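Local coordinates for hypothetical protein (Geobacillus stearothermophilus, PDB 1U84) that is of unknown function but folds as a small, all-helical single-chain protein of the DUF1871 family, at residues E15-W20 with R76-L81. Numbering follows the deposited sequence.
Sequences EWIGAW and RRLLEL
The indole of Trp16 reaches across to helix 68-85 and lies against Leu81, whose CD2 methyl sits over one face of the six-membered ring in a CH-pi contact, 3.7 Å from its centroid and only 12° off the normal. Closer still is the outer rim of the ring: Trp16 CZ3 comes to 3.4 Å from Leu81 CB. The same CZ3 carbon stands 3.4 Å from Arg77 O, which meets the indole at its edge, in the ring plane. That oxygen is already taken up by its own helix, accepting the backbone N-H of Leu81, so the aromatic C-H edge is an additional neighbour for it. Leu81 CG stands anti to the backbone N (chi1 178°), and CD2 continues from it over the ring. Beside this pair, Leu78 turns its two methyls to Ile17, the side chains crossing at about a right angle; Ile17 CG1 lies 3.8 Å from Leu78 CD2 and 3.9 Å from Leu78 CD1. Leu78 CD2 also approaches Trp16 CB, at 4.1 Å, joining the two apolar pairs. Segments 15-20 and 76-81 lie on the first and last helices of a four-helix, strandless fold; they run nearly antiparallel (166°), their axes approaching to 10.9 Å. Ile17 and Leu78 are buried, and both also touch Val37 of helix 31-41, while Ile17 reaches Tyr58 of helix 47-62; this half of the contact therefore continues into the core. Trp16 is exposed by comparison, and a 1,2-ethanediol molecule, probably from the crystallisation liquor, is bound about 4 Å from its side chain. Leu81 also packs against Leu9, Leu12 and Leu13, earlier in helix 8-20, so the contact extends along that helix toward its N-terminal end.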
# COMPACT_ATOMS: atom_id res chain seq x y z
N GLU A 15 3.88 4.92 6.62
CA GLU A 15 3.14 4.70 7.88
C GLU A 15 1.77 4.09 7.67
O GLU A 15 1.41 3.09 8.31
CB GLU A 15 3.03 5.99 8.69
CG GLU A 15 4.30 6.37 9.40
CD GLU A 15 4.20 7.77 10.01
OE1 GLU A 15 3.96 8.75 9.25
OE2 GLU A 15 4.37 7.89 11.25
N TRP A 16 1.02 4.65 6.73
CA TRP A 16 -0.31 4.13 6.40
C TRP A 16 -0.25 2.69 5.90
O TRP A 16 -1.11 1.87 6.25
CB TRP A 16 -0.96 5.01 5.34
CG TRP A 16 -1.43 6.34 5.85
CD1 TRP A 16 -1.10 6.95 7.03
CD2 TRP A 16 -2.23 7.27 5.12
NE1 TRP A 16 -1.72 8.17 7.12
CE2 TRP A 16 -2.40 8.40 5.95
CE3 TRP A 16 -2.86 7.25 3.88
CZ2 TRP A 16 -3.16 9.51 5.55
CZ3 TRP A 16 -3.61 8.36 3.47
CH2 TRP A 16 -3.76 9.47 4.32
N ILE A 17 0.76 2.36 5.08
CA ILE A 17 0.82 1.03 4.51
C ILE A 17 1.14 0.04 5.63
O ILE A 17 0.48 -0.98 5.74
CB ILE A 17 1.84 0.91 3.36
CG1 ILE A 17 1.42 1.81 2.22
CG2 ILE A 17 1.91 -0.55 2.91
CD1 ILE A 17 2.62 2.30 1.33
N GLY A 18 2.11 0.39 6.47
CA GLY A 18 2.46 -0.50 7.60
C GLY A 18 1.25 -0.70 8.50
O GLY A 18 0.90 -1.84 8.91
N ALA A 19 0.59 0.43 8.78
CA ALA A 19 -0.58 0.42 9.68
C ALA A 19 -1.75 -0.41 9.19
O ALA A 19 -2.56 -0.91 10.01
CB ALA A 19 -1.01 1.83 10.02
N TRP A 20 -1.86 -0.58 7.87
CA TRP A 20 -2.87 -1.45 7.26
C TRP A 20 -2.92 -2.83 7.96
O TRP A 20 -4.01 -3.34 8.28
CB TRP A 20 -2.56 -1.62 5.78
CG TRP A 20 -3.65 -2.21 4.96
CD1 TRP A 20 -4.99 -1.90 4.98
CD2 TRP A 20 -3.47 -3.17 3.93
NE1 TRP A 20 -5.66 -2.63 4.04
CE2 TRP A 20 -4.75 -3.40 3.35
CE3 TRP A 20 -2.35 -3.83 3.40
CZ2 TRP A 20 -4.93 -4.31 2.31
CZ3 TRP A 20 -2.53 -4.73 2.36
CH2 TRP A 20 -3.81 -4.95 1.81
N ARG A 76 -7.15 3.30 -2.73
CA ARG A 76 -7.87 4.58 -2.76
C ARG A 76 -7.36 5.57 -1.72
O ARG A 76 -7.17 6.74 -2.02
CB ARG A 76 -9.39 4.37 -2.61
CG ARG A 76 -9.96 3.78 -3.88
CD ARG A 76 -11.46 3.47 -3.83
NE ARG A 76 -11.92 3.17 -5.19
CZ ARG A 76 -13.04 2.51 -5.50
NH1 ARG A 76 -13.84 2.01 -4.55
NH2 ARG A 76 -13.36 2.33 -6.78
N ARG A 77 -7.11 5.07 -0.52
CA ARG A 77 -6.62 5.95 0.56
C ARG A 77 -5.25 6.53 0.23
O ARG A 77 -4.99 7.74 0.42
CB ARG A 77 -6.59 5.23 1.90
CG ARG A 77 -7.94 4.69 2.44
CD ARG A 77 -9.09 5.71 2.34
NE ARG A 77 -10.41 5.12 2.65
CZ ARG A 77 -11.04 4.21 1.90
NH1 ARG A 77 -10.49 3.73 0.80
NH2 ARG A 77 -12.23 3.75 2.28
N LEU A 78 -4.37 5.69 -0.33
CA LEU A 78 -3.03 6.13 -0.65
C LEU A 78 -3.03 7.16 -1.77
O LEU A 78 -2.31 8.14 -1.71
CB LEU A 78 -2.13 4.95 -1.06
CG LEU A 78 -1.90 3.88 0.02
CD1 LEU A 78 -1.06 2.75 -0.59
CD2 LEU A 78 -1.18 4.43 1.28
N LEU A 79 -3.84 6.91 -2.79
CA LEU A 79 -3.90 7.85 -3.90
C LEU A 79 -4.59 9.15 -3.49
O LEU A 79 -4.23 10.22 -4.00
CB LEU A 79 -4.62 7.22 -5.10
CG LEU A 79 -3.79 6.14 -5.81
CD1 LEU A 79 -4.59 5.34 -6.85
CD2 LEU A 79 -2.55 6.73 -6.46
N GLU A 80 -5.55 9.07 -2.55
CA GLU A 80 -6.16 10.30 -1.98
C GLU A 80 -5.11 11.18 -1.33
O GLU A 80 -5.07 12.41 -1.58
CB GLU A 80 -7.23 9.98 -0.96
CG GLU A 80 -8.50 9.53 -1.59
CD GLU A 80 -9.45 8.95 -0.57
OE1 GLU A 80 -9.22 9.16 0.65
OE2 GLU A 80 -10.42 8.30 -1.02
N LEU A 81 -4.22 10.57 -0.56
CA LEU A 81 -3.11 11.33 0.04
C LEU A 81 -2.14 11.88 -1.00
O LEU A 81 -1.75 13.04 -0.93
CB LEU A 81 -2.37 10.50 1.08
CG LEU A 81 -1.17 11.21 1.72
CD1 LEU A 81 -1.53 12.55 2.33
CD2 LEU A 81 -0.51 10.30 2.73